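Local coordinates for SidF, inhibitor of growth family, member 3 (Legionella pneumophila subsp. pneumophila, PDB 4FYE), which acts as a phosphoinositide phosphatase, probably removing a phosphate from the inositol ring of membrane phosphatidylinositol phosphates, at residues Lys291-Ile296 with Leu506-Phe510; Leu475-Val481 with Leu556-Tyr560; Gln608-Tyr613 with Lys626-Met631. The protein carries 1 engineered substitution. The contacts are given in a common frame with arbitrary orientation. Residues are numbered along the deposited sequence.

How the contacts relate
The order along the chain is interleaved at first: the segments of contacts 1 and 2 alternate, and contact 3 opens after both have closed. Helix 482-514 provides half of contact 1 and begins right after the turn of contact 2, yet the two centres lie about 40 Å apart, so this long helix carries the chain from one region to the other. Contacts 2 and 3 are neighbours, with centres about 17 Å and nearest atoms about 5 Å apart. Helix 522-583 in contact 2 is followed by helix 590-614 in contact 3, and helix 438-458 touches both. Centres 1 and 3 are about 34 Å apart. The three contacts thus tie helices in two separate regions of this mixed alpha-beta domain.

Contact 1 of 3, residues Lys291-Ile296 with Leu506-Phe510; sequences KAVTLI and LFSYF
Both segments are regular alpha-helix, interior pieces of helices 284-311 and 482-514. Their axes approach to 9.2 Å and cross steeply, with 117° between the N-to-C directions (signed crossing angle -117°). The register is set by A292 and L506, whose CA atoms are 6.0 Å apart; the small alanine lets the backbones come this close. A292 CB lies 3.2 Å from L506 CD2 and 3.7 Å from F510 CB, one helical turn further on. F507 (chi1 m) swings its ring towards the first helix. L295 CD1 sits over the face of this ring in a CH-pi contact, 3.7 Å from its centroid, while I296 CG1 meets its edge at CE1, 3.5 Å away. F510, chi1 t, lays CE2 3.7 Å from V293 CG2 and CD1 4.0 Å from I296 CD1. This is buried, apolar helix-helix packing. Around it, helix 373-387 covers L295 through M383 and F387, R213 makes a cation-pi contact with F507, and K291 reaches E536 of helix 522-583 in a salt bridge.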
ATOM      1  N   LYS A 291       7.305  12.710 -16.099  1.00 63.73           N
ATOM      2  CA  LYS A 291       6.844  13.616 -15.036  1.00 65.13           C
ATOM      3  C   LYS A 291       5.348  13.925 -15.122  1.00 65.82           C
ATOM      4  O   LYS A 291       4.696  14.096 -14.100  1.00 67.14           O
ATOM      5  CB  LYS A 291       7.622  14.923 -15.059  1.00 66.24           C
ATOM      6  CG  LYS A 291       8.513  15.137 -13.859  1.00 69.66           C
ATOM      7  CD  LYS A 291       9.391  16.388 -13.976  1.00 75.28           C
ATOM      8  CE  LYS A 291      10.787  16.045 -14.481  1.00 77.68           C
ATOM      9  NZ  LYS A 291      11.758  17.143 -14.237  1.00 82.12           N
ATOM     10  N   ALA A 292       4.817  14.013 -16.342  1.00 68.05           N
ATOM     11  CA  ALA A 292       3.417  14.390 -16.534  1.00 69.48           C
ATOM     12  C   ALA A 292       2.482  13.254 -16.166  1.00 70.25           C
ATOM     13  O   ALA A 292       1.399  13.497 -15.589  1.00 59.65           O
ATOM     14  CB  ALA A 292       3.147  14.816 -17.963  1.00 67.21           C
ATOM     15  N   VAL A 293       2.883  12.036 -16.555  1.00 66.28           N
ATOM     16  CA  VAL A 293       2.073  10.873 -16.272  1.00 63.37           C
ATOM     17  C   VAL A 293       1.995  10.709 -14.771  1.00 61.57           C
ATOM     18  O   VAL A 293       0.977  10.302 -14.242  1.00 63.68           O
ATOM     19  CB  VAL A 293       2.699   9.626 -16.858  1.00 62.06           C
ATOM     20  CG1 VAL A 293       2.081   8.384 -16.273  1.00 54.09           C
ATOM     21  CG2 VAL A 293       2.544   9.666 -18.363  1.00 65.15           C
ATOM     22  N   THR A 294       3.057  11.062 -14.073  1.00 57.73           N
ATOM     23  CA  THR A 294       2.993  10.812 -12.689  1.00 54.26           C
ATOM     24  C   THR A 294       2.021  11.771 -12.045  1.00 56.69           C
ATOM     25  O   THR A 294       1.311  11.377 -11.095  1.00 51.08           O
ATOM     26  CB  THR A 294       4.367  10.577 -11.954  1.00 61.35           C
ATOM     27  OG1 THR A 294       4.579  11.519 -10.900  1.00 66.53           O
ATOM     28  CG2 THR A 294       5.593  10.450 -12.879  1.00 52.82           C
ATOM     29  N   LEU A 295       1.934  12.999 -12.599  1.00 53.33           N
ATOM     30  CA  LEU A 295       0.926  13.964 -12.200  1.00 50.81           C
ATOM     31  C   LEU A 295      -0.498  13.459 -12.567  1.00 53.27           C
ATOM     32  O   LEU A 295      -1.414  13.438 -11.746  1.00 56.75           O
ATOM     33  CB  LEU A 295       1.164  15.257 -12.925  1.00 56.23           C
ATOM     34  CG  LEU A 295       0.963  16.643 -12.332  1.00 54.76           C
ATOM     35  CD1 LEU A 295       0.137  17.428 -13.330  1.00 54.89           C
ATOM     36  CD2 LEU A 295       0.306  16.672 -10.979  1.00 51.59           C
ATOM     37  N   ILE A 296      -0.678  13.033 -13.796  1.00 52.18           N
ATOM     38  CA  ILE A 296      -1.887  12.385 -14.211  1.00 54.84           C
ATOM     39  C   ILE A 296      -2.331  11.256 -13.217  1.00 58.18           C
ATOM     40  O   ILE A 296      -3.457  11.300 -12.649  1.00 59.65           O
ATOM     41  CB  ILE A 296      -1.719  11.942 -15.670  1.00 57.43           C
ATOM     42  CG1 ILE A 296      -1.867  13.186 -16.578  1.00 59.37           C
ATOM     43  CG2 ILE A 296      -2.716  10.858 -16.021  1.00 59.31           C
ATOM     44  CD1 ILE A 296      -1.404  12.992 -18.011  1.00 59.77           C
ATOM     45  N   LEU A 506       1.770  21.463 -17.587  1.00 78.00           N
ATOM     46  CA  LEU A 506       2.285  20.108 -17.766  1.00 77.76           C
ATOM     47  C   LEU A 506       1.312  19.065 -18.389  1.00 78.24           C
ATOM     48  O   LEU A 506       1.747  18.184 -19.162  1.00 76.80           O
ATOM     49  CB  LEU A 506       2.722  19.614 -16.402  1.00 77.54           C
ATOM     50  CG  LEU A 506       4.062  18.926 -16.249  1.00 79.97           C
ATOM     51  CD1 LEU A 506       4.246  18.480 -14.795  1.00 69.66           C
ATOM     52  CD2 LEU A 506       4.234  17.792 -17.259  1.00 75.87           C
ATOM     53  N   PHE A 507       0.026  19.136 -18.012  1.00 71.19           N
ATOM     54  CA  PHE A 507      -1.015  18.355 -18.694  1.00 71.80           C
ATOM     55  C   PHE A 507      -1.014  18.727 -20.184  1.00 77.19           C
ATOM     56  O   PHE A 507      -0.979  17.840 -21.046  1.00 78.92           O
ATOM     57  CB  PHE A 507      -2.418  18.608 -18.113  1.00 68.61           C
ATOM     58  CG  PHE A 507      -2.630  18.104 -16.722  1.00 64.39           C
ATOM     59  CD1 PHE A 507      -2.377  16.774 -16.389  1.00 64.70           C
ATOM     60  CD2 PHE A 507      -3.118  18.962 -15.742  1.00 67.00           C
ATOM     61  CE1 PHE A 507      -2.584  16.305 -15.099  1.00 62.19           C
ATOM     62  CE2 PHE A 507      -3.345  18.515 -14.445  1.00 65.48           C
ATOM     63  CZ  PHE A 507      -3.084  17.170 -14.125  1.00 63.95           C
ATOM     64  N   SER A 508      -1.033  20.032 -20.498  1.00 76.18           N
ATOM     65  CA  SER A 508      -0.946  20.443 -21.914  1.00 79.90           C
ATOM     66  C   SER A 508       0.290  19.833 -22.563  1.00 83.39           C
ATOM     67  O   SER A 508       0.213  19.292 -23.685  1.00 89.26           O
ATOM     68  CB  SER A 508      -0.961  21.959 -22.099  1.00 75.61           C
ATOM     69  OG  SER A 508      -2.201  22.503 -21.693  1.00 76.56           O
ATOM     70  N   TYR A 509       1.431  19.883 -21.873  1.00 77.40           N
ATOM     71  CA  TYR A 509       2.593  19.356 -22.518  1.00 77.76           C
ATOM     72  C   TYR A 509       2.395  17.885 -22.887  1.00 77.74           C
ATOM     73  O   TYR A 509       2.792  17.472 -23.965  1.00 81.19           O
ATOM     74  CB  TYR A 509       3.851  19.562 -21.692  1.00 78.23           C
ATOM     75  CG  TYR A 509       5.023  18.761 -22.228  1.00 76.80           C
ATOM     76  CD1 TYR A 509       5.178  17.417 -21.900  1.00 73.97           C
ATOM     77  CD2 TYR A 509       5.962  19.332 -23.069  1.00 80.97           C
ATOM     78  CE1 TYR A 509       6.224  16.670 -22.393  1.00 74.11           C
ATOM     79  CE2 TYR A 509       7.028  18.579 -23.558  1.00 83.76           C
ATOM     80  CZ  TYR A 509       7.151  17.248 -23.208  1.00 77.05           C
ATOM     81  OH  TYR A 509       8.192  16.483 -23.682  1.00 79.77           O
ATOM     82  N   PHE A 510       1.785  17.086 -22.009  1.00 77.13           N
ATOM     83  CA  PHE A 510       1.588  15.670 -22.357  1.00 79.02           C
ATOM     84  C   PHE A 510       0.611  15.456 -23.521  1.00 77.83           C
ATOM     85  O   PHE A 510       0.826  14.552 -24.323  1.00 76.39           O
ATOM     86  CB  PHE A 510       1.190  14.802 -21.143  1.00 72.44           C
ATOM     87  CG  PHE A 510       1.020  13.336 -21.475  1.00 69.23           C
ATOM     88  CD1 PHE A 510      -0.224  12.815 -21.843  1.00 69.38           C
ATOM     89  CD2 PHE A 510       2.100  12.465 -21.422  1.00 70.64           C
ATOM     90  CE1 PHE A 510      -0.387  11.448 -22.135  1.00 65.24           C
ATOM     91  CE2 PHE A 510       1.938  11.093 -21.690  1.00 69.14           C
ATOM     92  CZ  PHE A 510       0.694  10.592 -22.069  1.00 64.92           C
TER

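Contact 2 of 3, residues Leu475-Val481 with Leu556-Tyr560; sequences LLKGPDV and LRKAY
L475 is still helical, in the last part of helix 467-476, and its carbonyl oxygen is the polar focus of the contact: Y560 OH donates a hydrogen bond to L475 O at 2.8 Å. Y560 reaches it from helix 522-583 with chi1 t and chi2 near -82°, its hydroxyl edge facing the last turn of the other helix. At G478 the chain leaves helical geometry with phi/psi of 67/-166; positive phi suits glycine, and a CB here would also clash with the ring of P479. Without one, G478 CA sits over the face of the Y560 ring, 3.9 Å from its centroid and only 16° off the ring normal. P479, extended at phi/psi -78/150, continues this cover, its CD 4.1 Å from the same centroid, so glycine and proline both make CH-pi contacts with the tyrosine. P479 CG lies 3.6 Å from Y560 CB and 3.4 Å from L556 O. In the register, P479 pairs with R557, their CA atoms 6.4 Å apart. D480 points away, and its OD2 bonds S482 OG at the start of the next helix. V481, at the N-cap position of that helix, turns its CB toward R557, placing CG1 over a guanidinium face, 4.1 Å from NH2. The charge of R557 is met elsewhere, by a salt bridge to D450 and a hydrogen bond to N446. Chemically, then, one aromatic residue does double duty: its hydroxyl satisfies a carbonyl in the last turn of helix 467-476, while its face carries the Gly-Pro turn that leads into helix 482-514.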
ATOM      1  N   LEU A 475       4.659  19.251  27.277  1.00 92.40           N
ATOM      2  CA  LEU A 475       5.970  18.779  26.844  1.00 95.26           C
ATOM      3  C   LEU A 475       6.079  18.503  25.348  1.00 92.30           C
ATOM      4  O   LEU A 475       7.148  18.727  24.752  1.00 92.02           O
ATOM      5  CB  LEU A 475       6.377  17.545  27.646  1.00100.52           C
ATOM      6  CG  LEU A 475       6.489  17.740  29.174  1.00109.88           C
ATOM      7  CD1 LEU A 475       7.082  16.489  29.814  1.00110.23           C
ATOM      8  CD2 LEU A 475       7.319  18.960  29.571  1.00114.77           C
ATOM      9  N   LEU A 476       4.986  18.036  24.741  1.00 86.11           N
ATOM     10  CA  LEU A 476       5.040  17.647  23.336  1.00 85.33           C
ATOM     11  C   LEU A 476       4.993  18.827  22.426  1.00 85.96           C
ATOM     12  O   LEU A 476       5.337  18.709  21.250  1.00 78.67           O
ATOM     13  CB  LEU A 476       3.918  16.690  22.958  1.00 81.85           C
ATOM     14  CG  LEU A 476       4.102  15.233  23.362  1.00 82.28           C
ATOM     15  CD1 LEU A 476       3.326  14.389  22.367  1.00 76.86           C
ATOM     16  CD2 LEU A 476       5.573  14.814  23.434  1.00 82.03           C
ATOM     17  N   LYS A 477       4.554  19.955  22.982  1.00 92.95           N
ATOM     18  CA  LYS A 477       4.481  21.219  22.263  1.00 95.80           C
ATOM     19  C   LYS A 477       5.811  21.522  21.614  1.00 95.73           C
ATOM     20  O   LYS A 477       5.865  22.247  20.636  1.00 96.88           O
ATOM     21  CB  LYS A 477       4.090  22.349  23.205  1.00103.71           C
ATOM     22  CG  LYS A 477       2.614  22.723  23.163  1.00110.57           C
ATOM     23  CD  LYS A 477       2.305  23.580  21.938  1.00116.12           C
ATOM     24  CE  LYS A 477       0.876  24.108  21.958  1.00121.36           C
ATOM     25  NZ  LYS A 477       0.391  24.590  20.627  1.00124.46           N
ATOM     26  N   GLY A 478       6.876  20.930  22.145  1.00 93.20           N
ATOM     27  CA  GLY A 478       8.227  21.176  21.651  1.00100.06           C
ATOM     28  C   GLY A 478       8.732  22.602  21.899  1.00108.10           C
ATOM     29  O   GLY A 478       8.136  23.370  22.667  1.00106.96           O
ATOM     30  N   PRO A 479       9.834  22.980  21.236  1.00106.70           N
ATOM     31  CA  PRO A 479      10.298  24.352  21.387  1.00107.84           C
ATOM     32  C   PRO A 479       9.480  25.348  20.558  1.00106.02           C
ATOM     33  O   PRO A 479       8.961  25.001  19.514  1.00104.08           O
ATOM     34  CB  PRO A 479      11.759  24.289  20.917  1.00109.92           C
ATOM     35  CG  PRO A 479      11.879  23.037  20.112  1.00107.54           C
ATOM     36  CD  PRO A 479      10.629  22.211  20.261  1.00101.91           C
ATOM     37  N   ASP A 480       9.374  26.580  21.044  1.00111.68           N
ATOM     38  CA  ASP A 480       8.606  27.644  20.397  1.00107.74           C
ATOM     39  C   ASP A 480       9.203  27.989  19.040  1.00105.90           C
ATOM     40  O   ASP A 480      10.231  28.672  18.935  1.00110.38           O
ATOM     41  CB  ASP A 480       8.577  28.888  21.308  1.00108.21           C
ATOM     42  CG  ASP A 480       7.727  30.034  20.750  1.00108.47           C
ATOM     43  OD1 ASP A 480       7.744  31.114  21.412  1.00113.00           O
ATOM     44  OD2 ASP A 480       7.041  29.875  19.694  1.00 98.45           O
ATOM     45  N   VAL A 481       8.532  27.536  17.999  1.00100.45           N
ATOM     46  CA  VAL A 481       9.031  27.709  16.649  1.00100.63           C
ATOM     47  C   VAL A 481       7.972  28.346  15.734  1.00 97.62           C
ATOM     48  O   VAL A 481       8.015  28.235  14.504  1.00 92.90           O
ATOM     49  CB  VAL A 481       9.537  26.348  16.132  1.00 97.87           C
ATOM     50  CG1 VAL A 481       8.381  25.443  15.715  1.00 89.34           C
ATOM     51  CG2 VAL A 481      10.574  26.532  15.038  1.00 96.99           C
ATOM     52  N   LEU A 556      16.354  22.730  16.262  1.00 90.37           N
ATOM     53  CA  LEU A 556      15.767  23.069  17.544  1.00 92.15           C
ATOM     54  C   LEU A 556      14.901  21.950  18.107  1.00 90.65           C
ATOM     55  O   LEU A 556      14.881  21.716  19.314  1.00 93.64           O
ATOM     56  CB  LEU A 556      14.960  24.355  17.433  1.00 90.82           C
ATOM     57  CG  LEU A 556      15.828  25.620  17.289  1.00 99.21           C
ATOM     58  CD1 LEU A 556      14.923  26.749  16.838  1.00 95.90           C
ATOM     59  CD2 LEU A 556      16.605  26.000  18.556  1.00 93.79           C
ATOM     60  N   ARG A 557      14.197  21.230  17.252  1.00 86.17           N
ATOM     61  CA  ARG A 557      13.462  20.089  17.780  1.00 84.68           C
ATOM     62  C   ARG A 557      14.457  19.069  18.321  1.00 83.34           C
ATOM     63  O   ARG A 557      14.270  18.490  19.403  1.00 84.03           O
ATOM     64  CB  ARG A 557      12.485  19.522  16.749  1.00 82.04           C
ATOM     65  CG  ARG A 557      11.057  20.079  16.942  1.00 87.84           C
ATOM     66  CD  ARG A 557      10.353  20.536  15.658  1.00 86.46           C
ATOM     67  NE  ARG A 557       8.967  20.899  15.946  1.00 88.10           N
ATOM     68  CZ  ARG A 557       8.071  21.358  15.074  1.00 85.01           C
ATOM     69  NH1 ARG A 557       8.366  21.542  13.802  1.00 86.77           N
ATOM     70  NH2 ARG A 557       6.851  21.645  15.490  1.00 87.25           N
ATOM     71  N   LYS A 558      15.552  18.924  17.596  1.00 82.44           N
ATOM     72  CA  LYS A 558      16.541  17.903  17.887  1.00 83.35           C
ATOM     73  C   LYS A 558      17.131  18.178  19.278  1.00 85.13           C
ATOM     74  O   LYS A 558      17.081  17.335  20.173  1.00 82.13           O
ATOM     75  CB  LYS A 558      17.603  17.909  16.780  1.00 81.02           C
ATOM     76  CG  LYS A 558      18.760  16.919  16.917  1.00 81.00           C
ATOM     77  CD  LYS A 558      19.562  16.921  15.613  1.00 79.69           C
ATOM     78  CE  LYS A 558      20.196  15.583  15.255  1.00 71.11           C
ATOM     79  NZ  LYS A 558      21.469  15.433  15.971  1.00 74.24           N
ATOM     80  N   ALA A 559      17.650  19.376  19.474  1.00 92.03           N
ATOM     81  CA  ALA A 559      18.211  19.720  20.778  1.00 94.58           C
ATOM     82  C   ALA A 559      17.159  19.637  21.893  1.00 93.97           C
ATOM     83  O   ALA A 559      17.491  19.285  23.033  1.00 94.03           O
ATOM     84  CB  ALA A 559      18.847  21.100  20.750  1.00 97.98           C
ATOM     85  N   TYR A 560      15.902  19.969  21.570  1.00 90.97           N
ATOM     86  CA  TYR A 560      14.845  19.925  22.574  1.00 90.48           C
ATOM     87  C   TYR A 560      14.547  18.486  22.949  1.00 93.40           C
ATOM     88  O   TYR A 560      14.429  18.158  24.135  1.00100.61           O
ATOM     89  CB  TYR A 560      13.586  20.551  22.034  1.00 90.98           C
ATOM     90  CG  TYR A 560      12.432  20.541  23.009  1.00 92.63           C
ATOM     91  CD1 TYR A 560      11.651  19.404  23.165  1.00 86.51           C
ATOM     92  CD2 TYR A 560      12.116  21.690  23.778  1.00 95.36           C
ATOM     93  CE1 TYR A 560      10.592  19.379  24.047  1.00 91.86           C
ATOM     94  CE2 TYR A 560      11.050  21.685  24.669  1.00 94.83           C
ATOM     95  CZ  TYR A 560      10.283  20.525  24.802  1.00 98.30           C
ATOM     96  OH  TYR A 560       9.194  20.472  25.661  1.00 95.82           O
TER

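Contact 3 of 3, residues Gln608-Tyr613 with Lys626-Met631; sequences QAQELY and KLQTLM
K626 opens helix 626-637, which packs on the last part of helix 590-614 with a closest axial approach of 9.2 Å and 150° between N-to-C directions (signed crossing angle -150°). Both segments are alpha-helical throughout. The aliphatic base of the K626 side chain takes part, its CB 4.0 Å from L612 CD2, while its extended chain carries NZ to a salt bridge with D681. L627 has the largest area covered on this helix. Its CA is 5.5 Å from that of A609, the closest pair in the register, and a methyl side chain at A609 suits so tight an approach. With chi1 t and chi2 p, L627 puts CD1 3.6 Å from A609 CB and CD2 4.2 Å from Y613 CB. L630, one turn on, points toward the first helix: its CB is 4.0 Å from A609 CB, and its CD1 lies 3.6 Å from L612 CD2 and 3.9 Å from Q608 CB. M631, chi1 and chi2 both m, bends its flexible thioether so that SD comes 3.8 Å from A609 CB; F444 and M448 of helix 438-458 touch it as well. Y613 turns its hydroxyl to D554 of helix 522-583. Two helices consecutive in the chain, joined by a short connection and running nearly antiparallel with a leucine-rich apolar seam, form an alpha-alpha hairpin.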
ATOM      1  N   GLN A 608       7.986   7.858  19.693  1.00 65.05           N
ATOM      2  CA  GLN A 608       8.835   6.745  19.342  1.00 64.85           C
ATOM      3  C   GLN A 608       9.481   6.982  18.018  1.00 58.01           C
ATOM      4  O   GLN A 608      10.605   6.544  17.811  1.00 57.62           O
ATOM      5  CB  GLN A 608       8.051   5.461  19.292  1.00 66.07           C
ATOM      6  CG  GLN A 608       7.355   5.159  20.586  1.00 72.09           C
ATOM      7  CD  GLN A 608       8.320   4.713  21.647  1.00 82.66           C
ATOM      8  OE1 GLN A 608       9.091   3.772  21.418  1.00 81.29           O
ATOM      9  NE2 GLN A 608       8.282   5.378  22.829  1.00 78.71           N
ATOM     10  N   ALA A 609       8.788   7.697  17.141  1.00 51.94           N
ATOM     11  CA  ALA A 609       9.369   8.064  15.871  1.00 49.44           C
ATOM     12  C   ALA A 609      10.492   9.096  16.064  1.00 55.25           C
ATOM     13  O   ALA A 609      11.573   9.030  15.435  1.00 55.22           O
ATOM     14  CB  ALA A 609       8.300   8.542  14.941  1.00 44.93           C
ATOM     15  N   GLN A 610      10.282   9.986  17.016  1.00 55.40           N
ATOM     16  CA  GLN A 610      11.270  10.977  17.323  1.00 60.09           C
ATOM     17  C   GLN A 610      12.538  10.343  17.771  1.00 62.06           C
ATOM     18  O   GLN A 610      13.608  10.773  17.339  1.00 62.04           O
ATOM     19  CB  GLN A 610      10.752  11.955  18.383  1.00 65.24           C
ATOM     20  CG  GLN A 610       9.620  12.807  17.841  1.00 65.14           C
ATOM     21  CD  GLN A 610       9.008  13.710  18.885  1.00 73.07           C
ATOM     22  OE1 GLN A 610       8.655  14.868  18.600  1.00 69.02           O
ATOM     23  NE2 GLN A 610       8.863  13.190  20.100  1.00 72.57           N
ATOM     24  N   GLU A 611      12.445   9.312  18.614  1.00 63.78           N
ATOM     25  CA  GLU A 611      13.666   8.686  19.116  1.00 61.89           C
ATOM     26  C   GLU A 611      14.501   8.150  17.929  1.00 63.21           C
ATOM     27  O   GLU A 611      15.723   8.374  17.849  1.00 61.72           O
ATOM     28  CB  GLU A 611      13.382   7.582  20.156  1.00 63.09           C
ATOM     29  CG  GLU A 611      14.641   6.743  20.440  1.00 71.96           C
ATOM     30  CD  GLU A 611      14.397   5.392  21.112  1.00 82.68           C
ATOM     31  OE1 GLU A 611      13.906   5.398  22.271  1.00 82.61           O
ATOM     32  OE2 GLU A 611      14.739   4.321  20.491  1.00 88.96           O
ATOM     33  N   LEU A 612      13.822   7.462  16.995  1.00 61.96           N
ATOM     34  CA  LEU A 612      14.483   6.762  15.895  1.00 57.30           C
ATOM     35  C   LEU A 612      15.052   7.777  14.907  1.00 60.77           C
ATOM     36  O   LEU A 612      16.063   7.529  14.224  1.00 62.16           O
ATOM     37  CB  LEU A 612      13.495   5.848  15.191  1.00 54.46           C
ATOM     38  CG  LEU A 612      13.328   4.327  15.485  1.00 60.12           C
ATOM     39  CD1 LEU A 612      14.404   3.639  16.359  1.00 55.54           C
ATOM     40  CD2 LEU A 612      11.945   4.019  16.005  1.00 52.91           C
ATOM     41  N   TYR A 613      14.393   8.930  14.829  1.00 59.29           N
ATOM     42  CA  TYR A 613      14.731   9.900  13.802  1.00 59.15           C
ATOM     43  C   TYR A 613      15.848  10.798  14.341  1.00 62.98           C
ATOM     44  O   TYR A 613      16.925  10.884  13.740  1.00 64.88           O
ATOM     45  CB  TYR A 613      13.486  10.709  13.317  1.00 56.87           C
ATOM     46  CG  TYR A 613      13.861  11.850  12.387  1.00 57.14           C
ATOM     47  CD1 TYR A 613      14.397  11.603  11.111  1.00 54.02           C
ATOM     48  CD2 TYR A 613      13.774  13.181  12.830  1.00 61.83           C
ATOM     49  CE1 TYR A 613      14.799  12.644  10.297  1.00 56.33           C
ATOM     50  CE2 TYR A 613      14.170  14.248  12.032  1.00 59.33           C
ATOM     51  CZ  TYR A 613      14.669  13.981  10.766  1.00 62.16           C
ATOM     52  OH  TYR A 613      15.044  15.073  10.001  1.00 63.34           O
ATOM     53  N   LYS A 626      10.865   0.273  11.506  1.00 42.46           N
ATOM     54  CA  LYS A 626      10.115   0.829  12.653  1.00 44.90           C
ATOM     55  C   LYS A 626       9.648   2.291  12.438  1.00 46.73           C
ATOM     56  O   LYS A 626       8.540   2.666  12.873  1.00 46.79           O
ATOM     57  CB  LYS A 626      10.937   0.780  13.931  1.00 49.40           C
ATOM     58  CG  LYS A 626      11.426  -0.585  14.313  1.00 53.65           C
ATOM     59  CD  LYS A 626      11.642  -0.603  15.811  1.00 59.44           C
ATOM     60  CE  LYS A 626      12.261  -1.931  16.238  1.00 60.03           C
ATOM     61  NZ  LYS A 626      12.590  -1.721  17.678  1.00 63.99           N
ATOM     62  N   LEU A 627      10.458   3.093  11.745  1.00 43.88           N
ATOM     63  CA  LEU A 627      10.206   4.522  11.723  1.00 45.59           C
ATOM     64  C   LEU A 627       9.090   4.720  10.723  1.00 45.16           C
ATOM     65  O   LEU A 627       8.111   5.408  11.030  1.00 46.21           O
ATOM     66  CB  LEU A 627      11.455   5.356  11.406  1.00 45.95           C
ATOM     67  CG  LEU A 627      11.252   6.865  11.108  1.00 49.48           C
ATOM     68  CD1 LEU A 627      10.547   7.591  12.255  1.00 42.89           C
ATOM     69  CD2 LEU A 627      12.612   7.513  10.795  1.00 47.44           C
ATOM     70  N   GLN A 628       9.198   4.025   9.590  1.00 42.61           N
ATOM     71  CA  GLN A 628       8.181   4.020   8.548  1.00 38.29           C
ATOM     72  C   GLN A 628       6.869   3.526   9.130  1.00 37.23           C
ATOM     73  O   GLN A 628       5.797   4.135   8.924  1.00 36.97           O
ATOM     74  CB  GLN A 628       8.689   3.161   7.388  1.00 39.41           C
ATOM     75  CG  GLN A 628      10.065   3.592   6.814  1.00 37.31           C
ATOM     76  CD  GLN A 628      11.272   2.895   7.454  1.00 37.17           C
ATOM     77  OE1 GLN A 628      11.296   2.673   8.629  1.00 41.28           O
ATOM     78  NE2 GLN A 628      12.308   2.634   6.685  1.00 35.88           N
ATOM     79  N   THR A 629       6.941   2.459   9.935  1.00 39.52           N
ATOM     80  CA  THR A 629       5.713   1.903  10.548  1.00 35.84           C
ATOM     81  C   THR A 629       5.092   2.874  11.522  1.00 38.64           C
ATOM     82  O   THR A 629       3.870   3.025  11.527  1.00 40.72           O
ATOM     83  CB  THR A 629       5.976   0.611  11.322  1.00 35.80           C
ATOM     84  OG1 THR A 629       6.503  -0.344  10.415  1.00 37.80           O
ATOM     85  CG2 THR A 629       4.663   0.030  11.896  1.00 32.03           C
ATOM     86  N   LEU A 630       5.937   3.590  12.282  1.00 41.82           N
ATOM     87  CA  LEU A 630       5.456   4.480  13.307  1.00 41.60           C
ATOM     88  C   LEU A 630       4.743   5.586  12.652  1.00 43.97           C
ATOM     89  O   LEU A 630       3.574   5.866  12.959  1.00 49.06           O
ATOM     90  CB  LEU A 630       6.587   4.977  14.189  1.00 43.45           C
ATOM     91  CG  LEU A 630       7.009   3.789  15.057  1.00 43.76           C
ATOM     92  CD1 LEU A 630       8.392   3.901  15.751  1.00 44.84           C
ATOM     93  CD2 LEU A 630       5.895   3.516  16.056  1.00 46.17           C
ATOM     94  N   MET A 631       5.398   6.183  11.685  1.00 46.59           N
ATOM     95  CA  MET A 631       4.792   7.321  10.983  1.00 48.73           C
ATOM     96  C   MET A 631       3.532   6.886  10.228  1.00 48.47           C
ATOM     97  O   MET A 631       2.533   7.619  10.206  1.00 50.29           O
ATOM     98  CB  MET A 631       5.814   8.000  10.076  1.00 48.67           C
ATOM     99  CG  MET A 631       7.017   8.521  10.829  1.00 49.81           C
ATOM    100  SD  MET A 631       6.377   9.766  11.963  1.00 64.71           S
ATOM    101  CE  MET A 631       6.788  11.269  11.127  1.00 62.13           C
TER